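Local coordinates for Lin1840 protein (Listeria innocua serovar 6a, PDB 4ZOC) that probably hydrolyses terminal, non-reducing beta-D-glucosyl residues, as a family 3 glycoside hydrolase involved in the metabolism of beta-1,2-glucans, at residues A[618-623]-A[696-701]; A[644-649]-A[683-688]. The protein carries 2 engineered substitutions. All blocks are in the same frame, centred on the assembly; numbering follows the deposited sequence. Where two conformers were deposited one is given.

Interaction 1. Residues A[618-623]-A[696-701]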
loop_
_atom_site.group_PDB
_atom_site.type_symbol
_atom_site.label_atom_id
_atom_site.label_comp_id
_atom_site.label_asym_id
_atom_site.label_seq_id
_atom_site.Cartn_x
_atom_site.Cartn_y
_atom_site.Cartn_z
ATOM N N LEU A 618 -15.654 -12.866 31.979
ATOM C CA LEU A 618 -14.561 -12.140 32.580
ATOM C C LEU A 618 -15.108 -10.775 32.822
ATOM O O LEU A 618 -15.969 -10.256 32.025
ATOM C CB LEU A 618 -13.447 -12.005 31.568
ATOM C CG LEU A 618 -12.012 -12.118 31.914
ATOM C CD1 LEU A 618 -11.754 -13.313 32.801
ATOM C CD2 LEU A 618 -11.241 -12.187 30.611
ATOM N N ASN A 619 -14.698 -10.189 33.921
ATOM C CA ASN A 619 -14.979 -8.795 34.152
ATOM C C ASN A 619 -14.047 -7.946 33.342
ATOM O O ASN A 619 -13.015 -8.419 32.903
ATOM C CB ASN A 619 -14.854 -8.497 35.621
ATOM C CG ASN A 619 -16.039 -9.051 36.424
ATOM O OD1 ASN A 619 -15.849 -9.771 37.370
ATOM N ND2 ASN A 619 -17.233 -8.667 36.066
ATOM N N LEU A 620 -14.423 -6.702 33.128
ATOM C CA LEU A 620 -13.536 -5.753 32.560
ATOM C C LEU A 620 -12.376 -5.594 33.503
ATOM O O LEU A 620 -12.509 -5.718 34.752
ATOM C CB LEU A 620 -14.229 -4.424 32.372
ATOM C CG LEU A 620 -15.355 -4.361 31.329
ATOM C CD1 LEU A 620 -16.422 -3.297 31.621
ATOM C CD2 LEU A 620 -14.751 -4.206 29.901
ATOM N N GLY A 621 -11.215 -5.307 32.931
ATOM C CA GLY A 621 -10.004 -5.084 33.742
ATOM C C GLY A 621 -9.379 -6.376 34.270
ATOM O O GLY A 621 -8.353 -6.343 34.888
ATOM N N GLU A 622 -10.001 -7.503 34.041
ATOM C CA GLU A 622 -9.557 -8.726 34.592
ATOM C C GLU A 622 -8.709 -9.472 33.573
ATOM O O GLU A 622 -8.998 -9.414 32.388
ATOM C CB GLU A 622 -10.770 -9.545 34.920
ATOM C CG GLU A 622 -10.430 -10.835 35.645
ATOM C CD GLU A 622 -11.661 -11.572 36.174
ATOM O OE1 GLU A 622 -12.842 -11.317 35.823
ATOM O OE2 GLU A 622 -11.419 -12.464 36.940
ATOM N N SER A 623 -7.695 -10.183 34.072
ATOM C CA SER A 623 -6.827 -10.998 33.263
ATOM C C SER A 623 -7.496 -12.316 32.940
ATOM O O SER A 623 -8.273 -12.883 33.711
ATOM C CB SER A 623 -5.501 -11.266 33.986
ATOM O OG SER A 623 -4.694 -10.102 34.123
ATOM N N GLN A 696 -11.169 -0.438 26.733
ATOM C CA GLN A 696 -11.661 -1.799 26.721
ATOM C C GLN A 696 -13.190 -1.745 26.707
ATOM O O GLN A 696 -13.818 -1.074 27.522
ATOM C CB GLN A 696 -11.159 -2.585 27.963
ATOM C CG GLN A 696 -11.508 -4.053 27.885
ATOM C CD GLN A 696 -11.236 -4.911 29.098
ATOM O OE1 GLN A 696 -10.858 -4.435 30.207
ATOM N NE2 GLN A 696 -11.362 -6.231 28.874
ATOM N N GLU A 697 -13.794 -2.456 25.791
ATOM C CA GLU A 697 -15.229 -2.428 25.582
ATOM C C GLU A 697 -15.733 -3.827 25.989
ATOM O O GLU A 697 -15.095 -4.863 25.671
ATOM C CB GLU A 697 -15.559 -2.189 24.080
ATOM C CG GLU A 697 -15.178 -0.822 23.606
ATOM C CD GLU A 697 -15.390 -0.578 22.127
ATOM O OE1 GLU A 697 -15.560 -1.528 21.338
ATOM O OE2 GLU A 697 -15.388 0.607 21.786
ATOM N N PRO A 698 -16.898 -3.870 26.701
ATOM C CA PRO A 698 -17.523 -5.150 26.981
ATOM C C PRO A 698 -17.924 -5.805 25.654
ATOM O O PRO A 698 -18.283 -5.073 24.661
ATOM C CB PRO A 698 -18.724 -4.826 27.852
ATOM C CG PRO A 698 -18.962 -3.375 27.646
ATOM C CD PRO A 698 -17.703 -2.712 27.114
ATOM N N GLY A 699 -17.827 -7.127 25.661
ATOM C CA GLY A 699 -18.304 -7.913 24.542
ATOM C C GLY A 699 -17.546 -9.227 24.434
ATOM O O GLY A 699 -16.793 -9.585 25.316
ATOM N N LEU A 700 -17.800 -9.916 23.311
ATOM C CA LEU A 700 -17.320 -11.194 22.996
ATOM C C LEU A 700 -15.901 -11.143 22.429
ATOM O O LEU A 700 -15.629 -10.354 21.481
ATOM C CB LEU A 700 -18.201 -11.823 21.908
ATOM C CG LEU A 700 -17.876 -13.320 21.571
ATOM C CD1 LEU A 700 -17.943 -14.329 22.735
ATOM C CD2 LEU A 700 -18.791 -13.811 20.422
ATOM N N HIS A 701 -15.040 -12.027 22.928
ATOM C CA HIS A 701 -13.675 -12.222 22.376
ATOM C C HIS A 701 -13.502 -13.690 22.113
ATOM O O HIS A 701 -14.128 -14.522 22.802
ATOM C CB HIS A 701 -12.603 -11.765 23.351
ATOM C CG HIS A 701 -12.554 -10.274 23.521
ATOM N ND1 HIS A 701 -11.569 -9.493 22.990
ATOM C CD2 HIS A 701 -13.418 -9.425 24.138
ATOM C CE1 HIS A 701 -11.841 -8.223 23.228
ATOM N NE2 HIS A 701 -12.932 -8.163 23.976
HETATM O O HOH W 1 -10.899 -8.209 30.936
#
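A surface contact between a beta turn and the segment just ahead of strand 699-706, this one sits in the C-terminal fibronectin type III-like part of the enzyme. Strand 617-620, at one border of a five-stranded sheet, ends in a type II turn from Asn-619 to Glu-622. Gln-696 is extended, with CG anti to its backbone N (chi1 -173°), so its amide reaches the turn. There OE1 accepts the amide hydrogen of Gly-621 through an in-plane lone pair, N to OE1 2.9 Å. NE2 donates to a water, 2.9 Å from its oxygen, which in turn donates to Asn-619 O and Glu-622 O; glutamine suits a place needing both acceptor and donor. Gly-621 suits the turn because its phi is positive. Inside the turn, Asn-619 N donates to Glu-622 OE1, N to OE1 2.9 Å. Leu-620 runs past Gln-696 in the opposite direction, its branch laying CD2 along the aliphatic and amide carbons, 3.7 Å from Gln-696 CD and 4.3 Å from Pro-698 CD. Both ends of one carboxamide are thus engaged, oxygen directly and nitrogen through water, which fixes the flip of the amide and ties that segment to polar backbone groups of the turn.

Interaction 2. Residues A[644-649]-A[683-688]. With MG (magnesium ion), chain D.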
loop_
_atom_site.group_PDB
_atom_site.type_symbol
_atom_site.label_atom_id
_atom_site.label_comp_id
_atom_site.label_asym_id
_atom_site.label_seq_id
_atom_site.Cartn_x
_atom_site.Cartn_y
_atom_site.Cartn_z
ATOM N N VAL A 644 -0.735 -17.908 21.513
ATOM C CA VAL A 644 -2.102 -17.522 21.928
ATOM C C VAL A 644 -2.477 -16.222 21.252
ATOM O O VAL A 644 -1.782 -15.202 21.392
ATOM C CB VAL A 644 -2.217 -17.393 23.450
ATOM C CG1 VAL A 644 -3.629 -17.040 23.845
ATOM C CG2 VAL A 644 -1.706 -18.647 24.136
ATOM N N TYR A 645 -3.636 -16.272 20.572
ATOM C CA TYR A 645 -4.219 -15.156 19.896
ATOM C C TYR A 645 -5.570 -14.746 20.491
ATOM O O TYR A 645 -6.353 -15.569 21.031
ATOM C CB TYR A 645 -4.380 -15.504 18.410
ATOM C CG TYR A 645 -3.129 -15.879 17.660
ATOM C CD1 TYR A 645 -2.668 -17.170 17.678
ATOM C CD2 TYR A 645 -2.501 -14.964 16.841
ATOM C CE1 TYR A 645 -1.539 -17.559 16.965
ATOM C CE2 TYR A 645 -1.320 -15.291 16.164
ATOM C CZ TYR A 645 -0.863 -16.572 16.218
ATOM O OH TYR A 645 0.248 -16.945 15.549
ATOM N N LEU A 646 -5.818 -13.475 20.450
ATOM C CA LEU A 646 -7.094 -12.922 20.793
ATOM C C LEU A 646 -7.792 -12.184 19.579
ATOM O O LEU A 646 -7.124 -11.510 18.733
ATOM C CB LEU A 646 -6.876 -11.942 21.895
ATOM C CG LEU A 646 -7.916 -11.831 22.993
ATOM C CD1 LEU A 646 -8.203 -13.236 23.600
ATOM C CD2 LEU A 646 -7.337 -10.838 23.986
ATOM N N GLN A 647 -9.110 -12.350 19.474
ATOM C CA GLN A 647 -9.937 -11.626 18.614
ATOM C C GLN A 647 -11.053 -10.879 19.381
ATOM O O GLN A 647 -11.733 -11.477 20.211
ATOM C CB GLN A 647 -10.596 -12.521 17.591
ATOM C CG GLN A 647 -11.527 -11.776 16.629
ATOM C CD GLN A 647 -12.288 -12.686 15.669
ATOM O OE1 GLN A 647 -12.423 -13.880 15.881
ATOM N NE2 GLN A 647 -12.758 -12.104 14.567
ATOM N N ASP A 648 -11.249 -9.593 19.059
ATOM C CA ASP A 648 -12.361 -8.782 19.481
ATOM C C ASP A 648 -13.433 -8.856 18.385
ATOM O O ASP A 648 -13.278 -8.240 17.341
ATOM C CB ASP A 648 -11.883 -7.364 19.756
ATOM C CG ASP A 648 -12.884 -6.508 20.487
ATOM O OD1 ASP A 648 -14.080 -6.903 20.654
ATOM O OD2 ASP A 648 -12.449 -5.394 20.887
ATOM N N VAL A 649 -14.515 -9.571 18.640
ATOM C CA VAL A 649 -15.436 -9.965 17.572
ATOM C C VAL A 649 -16.256 -8.777 17.006
ATOM O O VAL A 649 -16.453 -8.636 15.777
ATOM C CB VAL A 649 -16.341 -11.101 18.058
ATOM C CG1 VAL A 649 -17.324 -11.419 17.029
ATOM C CG2 VAL A 649 -15.539 -12.356 18.386
ATOM N N GLU A 683 -5.033 -5.260 29.141
ATOM C CA GLU A 683 -4.406 -4.561 28.052
ATOM C C GLU A 683 -4.488 -5.365 26.724
ATOM O O GLU A 683 -4.647 -4.790 25.657
ATOM C CB GLU A 683 -2.940 -4.207 28.428
ATOM C CG GLU A 683 -2.308 -3.267 27.426
ATOM C CD GLU A 683 -1.734 -3.998 26.210
ATOM O OE1 GLU A 683 -1.257 -5.148 26.375
ATOM O OE2 GLU A 683 -1.773 -3.425 25.089
ATOM N N ALA A 684 -4.438 -6.687 26.806
ATOM C CA ALA A 684 -4.534 -7.563 25.615
ATOM C C ALA A 684 -5.875 -7.431 24.982
ATOM O O ALA A 684 -6.015 -7.720 23.787
ATOM C CB ALA A 684 -4.272 -8.995 25.980
ATOM N N PHE A 685 -6.883 -7.023 25.776
ATOM C CA PHE A 685 -8.239 -6.876 25.271
ATOM C C PHE A 685 -8.577 -5.466 24.765
ATOM O O PHE A 685 -9.673 -5.231 24.281
ATOM C CB PHE A 685 -9.264 -7.264 26.374
ATOM C CG PHE A 685 -9.261 -8.714 26.744
ATOM C CD1 PHE A 685 -8.299 -9.254 27.601
ATOM C CD2 PHE A 685 -10.261 -9.535 26.300
ATOM C CE1 PHE A 685 -8.298 -10.618 27.910
ATOM C CE2 PHE A 685 -10.250 -10.897 26.557
ATOM C CZ PHE A 685 -9.306 -11.447 27.409
ATOM N N SER A 686 -7.625 -4.559 24.927
ATOM C CA SER A 686 -7.830 -3.152 24.688
ATOM C C SER A 686 -7.327 -2.764 23.320
ATOM O O SER A 686 -6.518 -3.493 22.678
ATOM C CB SER A 686 -7.111 -2.378 25.761
ATOM O OG SER A 686 -7.699 -2.736 27.026
ATOM N N PHE A 687 -7.790 -1.569 22.904
ATOM C CA PHE A 687 -7.459 -0.995 21.620
ATOM C C PHE A 687 -7.705 0.495 21.573
ATOM O O PHE A 687 -8.348 1.029 22.442
ATOM C CB PHE A 687 -8.232 -1.679 20.485
ATOM C CG PHE A 687 -9.682 -1.341 20.451
ATOM C CD1 PHE A 687 -10.559 -1.992 21.359
ATOM C CD2 PHE A 687 -10.167 -0.382 19.650
ATOM C CE1 PHE A 687 -11.907 -1.689 21.339
ATOM C CE2 PHE A 687 -11.512 -0.076 19.644
ATOM C CZ PHE A 687 -12.358 -0.737 20.537
ATOM N N TYR A 688 -7.174 1.163 20.515
ATOM C CA TYR A 688 -7.387 2.542 20.279
ATOM C C TYR A 688 -8.671 2.827 19.521
ATOM O O TYR A 688 -8.868 2.267 18.487
ATOM C CB TYR A 688 -6.203 3.130 19.508
ATOM C CG TYR A 688 -4.996 3.255 20.398
ATOM C CD1 TYR A 688 -4.843 4.281 21.219
ATOM C CD2 TYR A 688 -4.036 2.237 20.440
ATOM C CE1 TYR A 688 -3.698 4.362 22.043
ATOM C CE2 TYR A 688 -2.917 2.297 21.235
ATOM C CZ TYR A 688 -2.737 3.378 22.010
ATOM O OH TYR A 688 -1.619 3.378 22.773
HETATM MG MG MG D . -15.724 -6.085 21.437
HETATM O O HOH W 2 -12.219 -4.162 23.967
HETATM O O HOH W 3 -9.845 -5.512 21.356
HETATM O O HOH W 4 -14.747 -4.224 21.635
HETATM O O HOH W 5 -15.250 -6.493 23.357
HETATM O O HOH W 6 -16.626 -7.947 21.108
HETATM O O HOH W 7 -17.586 -5.216 22.058
#
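The end of strand 638-648 and residues 683-688 come closest at Asp-648 and Phe-685, whose CA atoms are 7.4 Å apart; the backbone turns tightly enough at 683-686 for Ser-686 N to bond to Glu-683 O. Leu-646 directs CD2 onto the 683-688 segment, 3.4 Å from Ala-684 O. The same methyl sits over one face of the Phe-685 ring in a CH-pi contact, 3.7 Å above its centroid and only 3° off the normal. A branched leucine delivers one methyl to the middle of a flat ring, while the small Ala-684 lets the backbone lie close. In this fibronectin type III-like domain the strand end also carries a magnesium site. Asp-648 CG is anti to its backbone N (chi1 -167°), and OD1 binds the ion at 2.0 Å; four waters and Thr-650 O complete six ligands. Aspartate leaves its other oxygen for waters: OD2 accepts a hydrogen bond from one whose oxygen is 2.6 Å away and which also donates to Phe-685 O. A metal-bound water lies where it can donate to OD2 too; direct coordination through OD1 would be expected to keep the carboxylate ionised. Across it stands Phe-687, its ring plane 69° from the carboxylate and CE1 3.8 Å from OD2.

Overall arrangement
Both contacts belong to the fibronectin type III-like part and meet on one sheet, in which strands 699-706 and 638-648 are neighbours; their centres are about 9 Å apart. Interaction 2 is nested along the chain inside the loop closed by interaction 1. It is buried, combining methyl-on-ring packing with a hydrated, metal-bound carboxylate beside it, whereas interaction 1 lies at the surface and depends on a direct amide-to-backbone bond with a water beside it. The two touch: Leu-700 O lies 3.2 Å from Val-649 N, a probable hydrogen bond, and His-701 packs against Asp-648. Glu-697 reaches back toward the magnesium region, hydrogen-bonding Ser-652 and packing on Phe-687.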